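Local atomic coordinates of putative fumarylacetoacetate hydrolase family protein (Yersinia pestis, PDB entry 3S52), a protein that is of unsettled function but belongs to the fumarylacetoacetate hydrolase family, whose members share a fold rich in mixed beta-sheet. Residues V23-N28 with P44-K49; S69-I74 with Q196-M201; L76-G81 with V190-P195. All coordinates share one frame; numbering follows the deposited sequence.

How the interactions relate
The three contacts lie in one mixed sheet. Interaction 1 joins strands 21-26 and 45-50, interaction 3 pairs strand 70-80 with 189-191, and interaction 2 pairs the start of strand 70-80 with 199-201. Strand 189-191 runs beside strand 21-26, so interactions 1 and 3 touch, Val23 O lying 2.9 Å from Leu191 N; their centres are about 10 Å apart. Interactions 2 and 3, about 17 Å apart between centres, meet where Thr194 OG1 lies 2.8 Å from Ile74 O. Interactions 1 and 2 do not touch, but both border the bound sulfate: Ser27 binds it, and the side chain of Glu73 comes to about 4 Å from it.

Interaction 1: V23-N28 with P44-K49; sequences VCVGSN and PVLFIK. With SO4 (sulfate ion), chain E.
An antiparallel strand pair within the mixed sheet runs Val23, Cys24 and Val25 against Ile48, Phe47 and Leu46, and its main side-chain contact is that of Cys24 with Phe47. These two residues form a hydrogen-bonded pair: Cys24 N donates to Phe47 O over 2.8 Å, and Phe47 N returns a bond to Cys24 O of 3.1 Å. The Phe47 ring has CG between the backbone N and the carbonyl carbon (chi1 60°), which folds it back over the neighbouring strand. There Cys24 CB sits over one face, 3.6 Å from the ring centroid in a CH-pi contact, nearer the rim than the middle. Cys24 SG, farther out, approaches the same ring obliquely at 4.5 Å from the centroid and also touches Lys49 CG.

On the other face of the sheet Val23 and Val25 lie beside Ile48 and Leu46, and Val25 CG2 reaches Pro44 CB at 4.1 Å. Helix 171-181 covers this side, with Leu174 packing on both Val25 and Pro44. Beside Gly26 a water bridges the backbones, donating to Gly26 O and accepting from Val45 N. Just beyond, Ser27 N gives a nearly straight bond of 2.8 Å to O3 of the sulfate, an ion probably from the crystallisation liquor, which His32 and Lys125 also bind.

At the other end the amine of Lys49 forms a salt bridge with Asp104 and bonds to the carbonyl of Lys125, while strand 45-50 also faces the second subunit, Ile48 N bonding to Glu122 of that subunit and Pro44 O to its Lys123. The arrangement is that of an antiparallel beta ladder in a mixed sheet, its Cys24-Phe47 pair forming a sulfur-aromatic contact.

Interaction 2: S69-I74 with Q196-M201; sequences SVHHEI and QGVGPM
His72, Val198 and Met201 (selenomethionine in the crystal) have the most surface covered here. The His72 ring lies across the backbone of Gly199, whose carbonyl oxygen stands 2.9 Å above the ring plane toward its rim. That same oxygen accepts the bond from His72 N, 2.8 Å long. His72 CG falls between the backbone N and the carbonyl carbon (chi1 55°), which carries the ring over Gly199; its edge meets Met201 CG at CD2, 3.7 Å away. The ring is also held by its ND1, hydrogen-bonded to Gln160.

Met201 N donates to Val70 O at 2.8 Å, and a water links Val70 N to Met201 O. With the His72 bond this makes a short, weakly bonded antiparallel ladder, joining strand 199-201 to the start of strand 70-80 in the mixed sheet. His71 turns its ring to the other side, one face over Gly199 C and the Pro200 ring nitrogen, with Pro200 CD making a CH-pi contact.

Val198 CG1 presses on His72 O at 3.2 Å and also on His71 CB. Val198 CG1 and CG2 each lie 3.9 Å from Glu73 CG, while the Glu73 carboxylate pairs with Lys125.

Interaction 3: L76-G81 with V190-P195; sequences LAVLIG and VLTGTP
Val78 and Val190 face each other as an antiparallel hydrogen-bonded pair, exchanging two bonds of 2.8 Å: Val78 N to Val190 O, and Val190 N to Val78 O. Alongside, Ala77 CA turns its hydrogen toward Val190 O. Two residues farther along, Thr192 N donates to Leu76 O at 3.1 Å. Thr192 OG1 sits 2.9 Å from the same oxygen, Leu76 O, but the place of this hydroxyl is less sure and a bond there is not settled.

On one face of the sheet Leu191 CD2 meets Ala77 CB at 3.6 Å. On the other, Val78 CG2 touches Thr192 CG2 at 3.9 Å, the two side chains crossing at about a right angle, while Ile80 CD1 reaches Val190 CG2 at 4.3 Å. Thr192 CG2 is anti to its own carbonyl carbon, an orientation that brings the methyl to Val78.

The pair belongs to the mixed sheet, where strand 70-80 lies between 189-191 on one side and 96-107 on the other; Ala77 and Leu79 bond to the backbone of the latter. Beyond Leu191 the chain leaves the strand, and a water bridges the two backbones, accepting from Leu76 N and donating to Gly193 O.

Farther out, helix 171-181 covers the Val78 and Val190 face, Ile175 packing on both valines. The departing chain is held by Glu75, which accepts from Gly193 N, and by Asn28, whose amide bonds to Thr192 O.

Interaction 1: V23-N28 with P44-K49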
ATOM      1  N   VAL A  23       1.192  -5.550  -5.568  1.00 10.83           N
ATOM      2  CA  VAL A  23       2.461  -4.839  -5.747  1.00  7.73           C
ATOM      3  C   VAL A  23       2.598  -4.556  -7.228  1.00 11.56           C
ATOM      4  O   VAL A  23       2.381  -5.429  -8.057  1.00 14.13           O
ATOM      5  CB  VAL A  23       3.667  -5.634  -5.189  1.00 12.33           C
ATOM      6  CG1 VAL A  23       4.972  -4.792  -5.236  1.00  8.45           C
ATOM      7  CG2 VAL A  23       3.388  -6.073  -3.773  1.00  7.40           C
ATOM      8  N   CYS A  24       2.918  -3.314  -7.556  1.00  7.18           N
ATOM      9  CA  CYS A  24       2.770  -2.815  -8.916  1.00  5.97           C
ATOM     10  C   CYS A  24       4.039  -2.163  -9.363  1.00 12.78           C
ATOM     11  O   CYS A  24       4.805  -1.674  -8.536  1.00 13.64           O
ATOM     12  CB  CYS A  24       1.657  -1.761  -8.971  1.00 15.02           C
ATOM     13  SG  CYS A  24       0.076  -2.300  -8.282  1.00 18.85           S
ATOM     14  N   VAL A  25       4.258  -2.131 -10.677  1.00 14.94           N
ATOM     15  CA  VAL A  25       5.425  -1.443 -11.212  1.00 15.50           C
ATOM     16  C   VAL A  25       5.015  -0.287 -12.125  1.00 12.25           C
ATOM     17  O   VAL A  25       4.135  -0.437 -12.965  1.00 16.75           O
ATOM     18  CB  VAL A  25       6.355  -2.403 -11.974  1.00 15.04           C
ATOM     19  CG1 VAL A  25       5.648  -2.987 -13.237  1.00 10.39           C
ATOM     20  CG2 VAL A  25       7.659  -1.697 -12.336  1.00  8.23           C
ATOM     21  N   GLY A  26       5.647   0.871 -11.957  1.00  9.61           N
ATOM     22  CA  GLY A  26       5.407   1.982 -12.874  1.00 14.90           C
ATOM     23  C   GLY A  26       6.499   2.057 -13.926  1.00 20.96           C
ATOM     24  O   GLY A  26       7.579   1.487 -13.755  1.00 25.18           O
ATOM     25  N   SER A  27       6.225   2.751 -15.023  1.00 15.46           N
ATOM     26  CA  SER A  27       7.238   2.974 -16.041  1.00 13.80           C
ATOM     27  C   SER A  27       7.879   1.678 -16.503  1.00 15.15           C
ATOM     28  O   SER A  27       9.097   1.619 -16.584  1.00 13.44           O
ATOM     29  CB  SER A  27       8.359   3.882 -15.505  1.00 13.95           C
ATOM     30  OG  SER A  27       7.833   5.080 -14.963  1.00 25.42           O
ATOM     31  N   ASN A  28       7.086   0.641 -16.768  1.00  9.24           N
ATOM     32  CA  ASN A  28       7.652  -0.621 -17.269  1.00  9.18           C
ATOM     33  C   ASN A  28       7.555  -0.905 -18.793  1.00 11.54           C
ATOM     34  O   ASN A  28       7.932  -1.975 -19.248  1.00 10.81           O
ATOM     35  CB  ASN A  28       7.178  -1.807 -16.421  1.00 14.35           C
ATOM     36  CG  ASN A  28       8.171  -2.964 -16.421  1.00 13.27           C
ATOM     37  OD1 ASN A  28       9.385  -2.764 -16.441  1.00 16.38           O
ATOM     38  ND2 ASN A  28       7.651  -4.186 -16.382  1.00  8.66           N
ATOM     39  N   PRO A  44      13.273  -0.816 -10.773  1.00 14.26           N
ATOM     40  CA  PRO A  44      11.828  -0.772 -10.957  1.00 13.36           C
ATOM     41  C   PRO A  44      11.174   0.187  -9.983  1.00 16.64           C
ATOM     42  O   PRO A  44      11.512   0.215  -8.799  1.00 16.32           O
ATOM     43  CB  PRO A  44      11.396  -2.199 -10.659  1.00 13.85           C
ATOM     44  CG  PRO A  44      12.589  -3.034 -11.079  1.00 14.45           C
ATOM     45  CD  PRO A  44      13.811  -2.190 -10.873  1.00 13.27           C
ATOM     46  N   VAL A  45      10.237   0.966 -10.502  1.00 17.90           N
ATOM     47  CA  VAL A  45       9.402   1.846  -9.693  1.00 13.63           C
ATOM     48  C   VAL A  45       8.269   1.026  -9.087  1.00 13.95           C
ATOM     49  O   VAL A  45       7.480   0.423  -9.804  1.00 16.88           O
ATOM     50  CB  VAL A  45       8.826   2.944 -10.576  1.00 14.11           C
ATOM     51  CG1 VAL A  45       7.880   3.818  -9.788  1.00  9.13           C
ATOM     52  CG2 VAL A  45       9.976   3.764 -11.172  1.00 15.89           C
ATOM     53  N   LEU A  46       8.211   0.981  -7.762  1.00  9.45           N
ATOM     54  CA  LEU A  46       7.276   0.092  -7.069  1.00 13.62           C
ATOM     55  C   LEU A  46       6.266   0.876  -6.249  1.00 16.38           C
ATOM     56  O   LEU A  46       6.627   1.817  -5.549  1.00 12.25           O
ATOM     57  CB  LEU A  46       8.037  -0.857  -6.135  1.00  8.67           C
ATOM     58  CG  LEU A  46       8.998  -1.836  -6.815  1.00  9.09           C
ATOM     59  CD1 LEU A  46       9.417  -2.910  -5.834  1.00  9.73           C
ATOM     60  CD2 LEU A  46       8.287  -2.491  -8.007  1.00  6.38           C
ATOM     61  N   PHE A  47       4.998   0.491  -6.332  1.00 16.26           N
ATOM     62  CA  PHE A  47       4.002   1.008  -5.403  1.00 15.27           C
ATOM     63  C   PHE A  47       3.017  -0.109  -5.138  1.00 14.69           C
ATOM     64  O   PHE A  47       3.111  -1.173  -5.758  1.00 15.33           O
ATOM     65  CB  PHE A  47       3.312   2.256  -5.961  1.00 10.21           C
ATOM     66  CG  PHE A  47       2.582   2.021  -7.264  1.00 13.36           C
ATOM     67  CD1 PHE A  47       3.247   2.106  -8.476  1.00  9.02           C
ATOM     68  CD2 PHE A  47       1.223   1.738  -7.268  1.00 15.39           C
ATOM     69  CE1 PHE A  47       2.575   1.892  -9.672  1.00  9.28           C
ATOM     70  CE2 PHE A  47       0.536   1.516  -8.461  1.00 15.31           C
ATOM     71  CZ  PHE A  47       1.209   1.588  -9.660  1.00 10.34           C
ATOM     72  N   ILE A  48       2.067   0.120  -4.239  1.00  8.78           N
ATOM     73  CA  ILE A  48       1.213  -0.973  -3.769  1.00 10.10           C
ATOM     74  C   ILE A  48      -0.231  -0.500  -3.686  1.00  9.56           C
ATOM     75  O   ILE A  48      -0.469   0.660  -3.371  1.00 13.14           O
ATOM     76  CB  ILE A  48       1.664  -1.463  -2.367  1.00 16.36           C
ATOM     77  CG1 ILE A  48       3.092  -2.016  -2.422  1.00 18.11           C
ATOM     78  CG2 ILE A  48       0.684  -2.530  -1.797  1.00 16.00           C
ATOM     79  CD1 ILE A  48       3.638  -2.513  -1.070  1.00 17.63           C
ATOM     80  N   LYS A  49      -1.182  -1.393  -3.975  1.00  7.39           N
ATOM     81  CA  LYS A  49      -2.592  -1.118  -3.755  1.00  7.51           C
ATOM     82  C   LYS A  49      -3.098  -2.067  -2.669  1.00 16.44           C
ATOM     83  O   LYS A  49      -2.657  -3.218  -2.584  1.00 16.63           O
ATOM     84  CB  LYS A  49      -3.411  -1.357  -5.020  1.00 12.67           C
ATOM     85  CG  LYS A  49      -2.977  -0.597  -6.276  1.00 17.32           C
ATOM     86  CD  LYS A  49      -3.986  -0.883  -7.407  1.00 21.85           C
ATOM     87  CE  LYS A  49      -3.609  -0.242  -8.733  1.00 17.86           C
ATOM     88  NZ  LYS A  49      -4.159   1.144  -8.901  1.00 22.56           N
TER
HETATM   89  S   SO4 E 219       2.957   4.972 -14.215  1.00 38.44           S
HETATM   90  O1  SO4 E 219       1.961   5.643 -15.052  1.00 30.76           O
HETATM   91  O2  SO4 E 219       2.285   4.237 -13.159  1.00 29.47           O
HETATM   92  O3  SO4 E 219       3.752   4.032 -15.007  1.00 35.38           O
HETATM   93  O4  SO4 E 219       3.823   6.009 -13.630  1.00 36.20           O
HETATM   94  O   HOH W   1      10.127   0.778 -13.413  1.00 11.76           O

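Interaction 2: S69-I74 with Q196-M201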
ATOM      1  N   SER A  69      -9.816  13.539 -13.498  1.00 20.05           N
ATOM      2  CA  SER A  69     -10.052  12.473 -14.463  1.00 24.02           C
ATOM      3  C   SER A  69      -9.425  11.161 -14.002  1.00 14.57           C
ATOM      4  O   SER A  69      -8.369  11.150 -13.363  1.00 18.79           O
ATOM      5  CB  SER A  69      -9.516  12.861 -15.838  1.00 31.88           C
ATOM      6  OG  SER A  69      -8.114  13.056 -15.779  1.00 44.11           O
ATOM      7  N   VAL A  70     -10.111  10.067 -14.312  1.00 20.78           N
ATOM      8  CA  VAL A  70      -9.656   8.724 -14.015  1.00 13.46           C
ATOM      9  C   VAL A  70      -9.190   8.049 -15.310  1.00 19.27           C
ATOM     10  O   VAL A  70      -9.957   7.943 -16.276  1.00 13.20           O
ATOM     11  CB  VAL A  70     -10.801   7.912 -13.364  1.00 18.78           C
ATOM     12  CG1 VAL A  70     -10.368   6.496 -13.079  1.00 15.41           C
ATOM     13  CG2 VAL A  70     -11.273   8.598 -12.087  1.00 28.17           C
ATOM     14  N   HIS A  71      -7.935   7.601 -15.325  1.00 19.04           N
ATOM     15  CA  HIS A  71      -7.343   6.977 -16.511  1.00 15.22           C
ATOM     16  C   HIS A  71      -7.224   5.452 -16.401  1.00 13.36           C
ATOM     17  O   HIS A  71      -6.860   4.926 -15.351  1.00 14.56           O
ATOM     18  CB  HIS A  71      -5.946   7.561 -16.772  1.00 14.87           C
ATOM     19  CG  HIS A  71      -5.958   8.942 -17.352  1.00 23.41           C
ATOM     20  ND1 HIS A  71      -6.894   9.892 -16.999  1.00 34.75           N
ATOM     21  CD2 HIS A  71      -5.141   9.534 -18.256  1.00 21.21           C
ATOM     22  CE1 HIS A  71      -6.657  11.009 -17.666  1.00 30.27           C
ATOM     23  NE2 HIS A  71      -5.602  10.817 -18.439  1.00 30.64           N
ATOM     24  N   HIS A  72      -7.508   4.749 -17.493  1.00 11.43           N
ATOM     25  CA  HIS A  72      -7.303   3.306 -17.541  1.00 14.58           C
ATOM     26  C   HIS A  72      -5.809   2.972 -17.768  1.00 15.56           C
ATOM     27  O   HIS A  72      -5.126   3.667 -18.526  1.00 11.65           O
ATOM     28  CB  HIS A  72      -8.164   2.688 -18.652  1.00 13.94           C
ATOM     29  CG  HIS A  72      -7.943   3.298 -20.006  1.00 15.99           C
ATOM     30  ND1 HIS A  72      -6.852   2.994 -20.795  1.00 15.39           N
ATOM     31  CD2 HIS A  72      -8.674   4.198 -20.711  1.00 17.08           C
ATOM     32  CE1 HIS A  72      -6.917   3.684 -21.922  1.00 12.45           C
ATOM     33  NE2 HIS A  72      -8.013   4.423 -21.897  1.00  9.73           N
ATOM     34  N   GLU A  73      -5.284   1.965 -17.065  1.00 12.68           N
ATOM     35  CA  GLU A  73      -4.004   1.396 -17.461  1.00 11.18           C
ATOM     36  C   GLU A  73      -4.096  -0.123 -17.434  1.00 13.77           C
ATOM     37  O   GLU A  73      -3.960  -0.726 -16.368  1.00 18.86           O
ATOM     38  CB  GLU A  73      -2.915   1.860 -16.480  1.00  8.33           C
ATOM     39  CG  GLU A  73      -3.010   3.337 -16.158  1.00 16.96           C
ATOM     40  CD  GLU A  73      -1.791   3.858 -15.416  1.00 27.02           C
ATOM     41  OE1 GLU A  73      -1.148   3.065 -14.689  1.00 21.61           O
ATOM     42  OE2 GLU A  73      -1.484   5.062 -15.571  1.00 29.62           O
ATOM     43  N   ILE A  74      -4.201  -0.744 -18.603  1.00  8.30           N
ATOM     44  CA  ILE A  74      -4.364  -2.197 -18.667  1.00  9.06           C
ATOM     45  C   ILE A  74      -3.012  -2.863 -18.376  1.00 14.29           C
ATOM     46  O   ILE A  74      -1.961  -2.329 -18.748  1.00 12.78           O
ATOM     47  CB  ILE A  74      -4.946  -2.668 -20.034  1.00 13.77           C
ATOM     48  CG1 ILE A  74      -5.349  -4.141 -19.968  1.00 14.25           C
ATOM     49  CG2 ILE A  74      -3.945  -2.467 -21.150  1.00 12.33           C
ATOM     50  CD1 ILE A  74      -5.942  -4.676 -21.272  1.00 16.87           C
ATOM     51  N   GLN A 196       1.600   1.716 -23.859  1.00 15.83           N
ATOM     52  CA  GLN A 196       1.148   3.049 -24.248  1.00 13.76           C
ATOM     53  C   GLN A 196      -0.364   3.073 -24.482  1.00 20.77           C
ATOM     54  O   GLN A 196      -0.999   2.022 -24.613  1.00 19.48           O
ATOM     55  CB  GLN A 196       1.867   3.533 -25.511  1.00 19.14           C
ATOM     56  CG  GLN A 196       1.414   2.825 -26.780  1.00 25.68           C
ATOM     57  CD  GLN A 196       2.019   3.423 -28.050  1.00 45.77           C
ATOM     58  OE1 GLN A 196       2.617   4.507 -28.030  1.00 43.60           O
ATOM     59  NE2 GLN A 196       1.861   2.712 -29.168  1.00 56.35           N
ATOM     60  N   GLY A 197      -0.938   4.271 -24.510  1.00 21.79           N
ATOM     61  CA  GLY A 197      -2.351   4.412 -24.802  1.00 19.24           C
ATOM     62  C   GLY A 197      -3.203   4.771 -23.599  1.00 13.96           C
ATOM     63  O   GLY A 197      -4.417   4.840 -23.694  1.00 11.82           O
ATOM     64  N   VAL A 198      -2.572   5.005 -22.462  1.00 11.66           N
ATOM     65  CA  VAL A 198      -3.315   5.357 -21.267  1.00 13.23           C
ATOM     66  C   VAL A 198      -4.194   6.582 -21.517  1.00 21.65           C
ATOM     67  O   VAL A 198      -3.773   7.540 -22.176  1.00 17.41           O
ATOM     68  CB  VAL A 198      -2.358   5.592 -20.078  1.00 23.09           C
ATOM     69  CG1 VAL A 198      -3.102   6.173 -18.892  1.00 24.37           C
ATOM     70  CG2 VAL A 198      -1.685   4.270 -19.698  1.00 18.84           C
ATOM     71  N   GLY A 199      -5.416   6.552 -20.988  1.00 15.95           N
ATOM     72  CA  GLY A 199      -6.355   7.626 -21.244  1.00 17.59           C
ATOM     73  C   GLY A 199      -7.528   7.674 -20.291  1.00 16.45           C
ATOM     74  O   GLY A 199      -7.721   6.768 -19.486  1.00 18.67           O
ATOM     75  N   PRO A 200      -8.330   8.743 -20.385  1.00 17.47           N
ATOM     76  CA  PRO A 200      -9.437   8.962 -19.446  1.00 17.43           C
ATOM     77  C   PRO A 200     -10.637   8.070 -19.747  1.00 20.37           C
ATOM     78  O   PRO A 200     -10.866   7.661 -20.882  1.00 17.99           O
ATOM     79  CB  PRO A 200      -9.803  10.433 -19.674  1.00 18.15           C
ATOM     80  CG  PRO A 200      -9.418  10.696 -21.091  1.00 20.07           C
ATOM     81  CD  PRO A 200      -8.210   9.829 -21.376  1.00 13.65           C
HETATM   82  N   MSE A 201     -11.392   7.761 -18.708  1.00 20.32           N
HETATM   83  CA  MSE A 201     -12.658   7.071 -18.866  1.00 25.78           C
HETATM   84  C   MSE A 201     -13.713   7.941 -18.236  1.00 24.82           C
HETATM   85  O   MSE A 201     -13.398   8.770 -17.389  1.00 26.77           O
HETATM   86  CB  MSE A 201     -12.636   5.748 -18.124  1.00 24.35           C
HETATM   87  CG  MSE A 201     -11.403   4.917 -18.383  1.00 34.39           C
HETATM   88 SE   MSE A 201     -11.705   3.139 -17.696  0.64 35.12          SE
HETATM   89  CE  MSE A 201     -11.884   3.612 -15.829  1.00 26.87           C
TER
HETATM   90  O   HOH W   2     -12.372  10.421 -15.591  1.00 35.62           O

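Interaction 3: L76-G81 with V190-P195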
ATOM      1  N   LEU A  76      -0.963  -6.895 -17.257  1.00 10.06           N
ATOM      2  CA  LEU A  76      -0.947  -8.312 -16.919  1.00 14.14           C
ATOM      3  C   LEU A  76      -0.836  -8.440 -15.400  1.00 17.42           C
ATOM      4  O   LEU A  76       0.032  -7.805 -14.778  1.00 10.11           O
ATOM      5  CB  LEU A  76       0.242  -9.014 -17.597  1.00  8.59           C
ATOM      6  CG  LEU A  76       0.353 -10.489 -17.207  1.00 11.39           C
ATOM      7  CD1 LEU A  76      -0.735 -11.290 -17.883  1.00 10.97           C
ATOM      8  CD2 LEU A  76       1.737 -11.051 -17.550  1.00 10.10           C
ATOM      9  N   ALA A  77      -1.734  -9.217 -14.797  1.00  6.96           N
ATOM     10  CA  ALA A  77      -1.672  -9.459 -13.349  1.00  6.91           C
ATOM     11  C   ALA A  77      -1.192 -10.890 -13.099  1.00 15.66           C
ATOM     12  O   ALA A  77      -1.607 -11.813 -13.789  1.00 14.89           O
ATOM     13  CB  ALA A  77      -3.052  -9.251 -12.705  1.00  6.85           C
ATOM     14  N   VAL A  78      -0.327 -11.061 -12.107  1.00  8.41           N
ATOM     15  CA  VAL A  78       0.246 -12.357 -11.782  1.00 14.06           C
ATOM     16  C   VAL A  78      -0.170 -12.705 -10.358  1.00 14.70           C
ATOM     17  O   VAL A  78      -0.022 -11.890  -9.450  1.00 11.59           O
ATOM     18  CB  VAL A  78       1.779 -12.293 -11.854  1.00 12.99           C
ATOM     19  CG1 VAL A  78       2.397 -13.636 -11.543  1.00 14.39           C
ATOM     20  CG2 VAL A  78       2.222 -11.773 -13.218  1.00 13.25           C
ATOM     21  N   LEU A  79      -0.715 -13.901 -10.177  1.00 11.75           N
ATOM     22  CA  LEU A  79      -1.140 -14.373  -8.862  1.00  8.11           C
ATOM     23  C   LEU A  79      -0.038 -15.212  -8.234  1.00 14.82           C
ATOM     24  O   LEU A  79       0.439 -16.184  -8.834  1.00 12.70           O
ATOM     25  CB  LEU A  79      -2.430 -15.201  -8.992  1.00 12.51           C
ATOM     26  CG  LEU A  79      -3.068 -15.814  -7.732  1.00 12.30           C
ATOM     27  CD1 LEU A  79      -3.462 -14.762  -6.718  1.00 13.53           C
ATOM     28  CD2 LEU A  79      -4.279 -16.666  -8.097  1.00 16.78           C
ATOM     29  N   ILE A  80       0.366 -14.837  -7.024  1.00 12.77           N
ATOM     30  CA  ILE A  80       1.375 -15.581  -6.299  1.00 12.94           C
ATOM     31  C   ILE A  80       0.708 -16.715  -5.507  1.00 16.03           C
ATOM     32  O   ILE A  80      -0.244 -16.478  -4.768  1.00 16.49           O
ATOM     33  CB  ILE A  80       2.171 -14.679  -5.325  1.00 13.86           C
ATOM     34  CG1 ILE A  80       2.743 -13.443  -6.041  1.00 12.01           C
ATOM     35  CG2 ILE A  80       3.270 -15.487  -4.645  1.00 17.95           C
ATOM     36  CD1 ILE A  80       3.646 -13.770  -7.217  1.00 12.34           C
ATOM     37  N   GLY A  81       1.195 -17.942  -5.674  1.00 16.40           N
ATOM     38  CA  GLY A  81       0.631 -19.085  -4.962  1.00 17.26           C
ATOM     39  C   GLY A  81       1.476 -19.610  -3.812  1.00 19.25           C
ATOM     40  O   GLY A  81       1.025 -20.463  -3.044  1.00 18.16           O
ATOM     41  N   VAL A 190       0.620  -9.379  -8.457  1.00  7.69           N
ATOM     42  CA  VAL A 190       1.620  -8.467  -8.987  1.00  8.31           C
ATOM     43  C   VAL A 190       1.120  -7.904 -10.300  1.00 13.55           C
ATOM     44  O   VAL A 190       0.679  -8.661 -11.177  1.00 14.17           O
ATOM     45  CB  VAL A 190       2.963  -9.163  -9.209  1.00 13.83           C
ATOM     46  CG1 VAL A 190       3.889  -8.277 -10.056  1.00 16.29           C
ATOM     47  CG2 VAL A 190       3.594  -9.522  -7.866  1.00 13.49           C
ATOM     48  N   LEU A 191       1.151  -6.575 -10.418  1.00 11.50           N
ATOM     49  CA  LEU A 191       0.809  -5.896 -11.668  1.00 11.80           C
ATOM     50  C   LEU A 191       2.104  -5.555 -12.371  1.00  8.84           C
ATOM     51  O   LEU A 191       3.045  -5.063 -11.744  1.00 18.33           O
ATOM     52  CB  LEU A 191      -0.000  -4.620 -11.416  1.00 14.23           C
ATOM     53  CG  LEU A 191      -1.412  -4.817 -10.859  1.00 20.62           C
ATOM     54  CD1 LEU A 191      -2.213  -3.509 -10.956  1.00 19.87           C
ATOM     55  CD2 LEU A 191      -2.127  -5.930 -11.594  1.00 13.33           C
ATOM     56  N   THR A 192       2.166  -5.860 -13.659  1.00 10.26           N
ATOM     57  CA  THR A 192       3.422  -5.806 -14.399  1.00 10.58           C
ATOM     58  C   THR A 192       3.624  -4.540 -15.260  1.00  8.83           C
ATOM     59  O   THR A 192       4.603  -4.444 -15.993  1.00 13.73           O
ATOM     60  CB  THR A 192       3.588  -7.063 -15.263  1.00 16.82           C
ATOM     61  OG1 THR A 192       2.506  -7.124 -16.199  1.00 14.06           O
ATOM     62  CG2 THR A 192       3.563  -8.312 -14.393  1.00 13.36           C
ATOM     63  N   GLY A 193       2.688  -3.603 -15.200  1.00 14.66           N
ATOM     64  CA  GLY A 193       2.853  -2.319 -15.866  1.00 13.93           C
ATOM     65  C   GLY A 193       1.978  -2.172 -17.093  1.00 17.98           C
ATOM     66  O   GLY A 193       1.442  -3.152 -17.614  1.00 12.28           O
ATOM     67  N   THR A 194       1.845  -0.943 -17.582  1.00  9.13           N
ATOM     68  CA  THR A 194       0.931  -0.706 -18.681  1.00 12.80           C
ATOM     69  C   THR A 194       1.674  -0.202 -19.928  1.00 11.86           C
ATOM     70  O   THR A 194       2.603   0.597 -19.831  1.00 16.95           O
ATOM     71  CB  THR A 194      -0.158   0.307 -18.250  1.00 18.11           C
ATOM     72  OG1 THR A 194      -1.232   0.296 -19.189  1.00 14.39           O
ATOM     73  CG2 THR A 194       0.426   1.706 -18.151  1.00  6.29           C
ATOM     74  N   PRO A 195       1.249  -0.671 -21.110  1.00 13.62           N
ATOM     75  CA  PRO A 195       1.833  -0.200 -22.367  1.00 10.75           C
ATOM     76  C   PRO A 195       1.247   1.166 -22.700  1.00 15.97           C
ATOM     77  O   PRO A 195       0.474   1.707 -21.900  1.00 16.18           O
ATOM     78  CB  PRO A 195       1.372  -1.254 -23.378  1.00 18.93           C
ATOM     79  CG  PRO A 195       0.059  -1.726 -22.840  1.00 16.70           C
ATOM     80  CD  PRO A 195       0.196  -1.683 -21.325  1.00 14.82           C
TER
HETATM   81  O   HOH W   3       1.744  -5.730 -18.188  1.00 14.60           O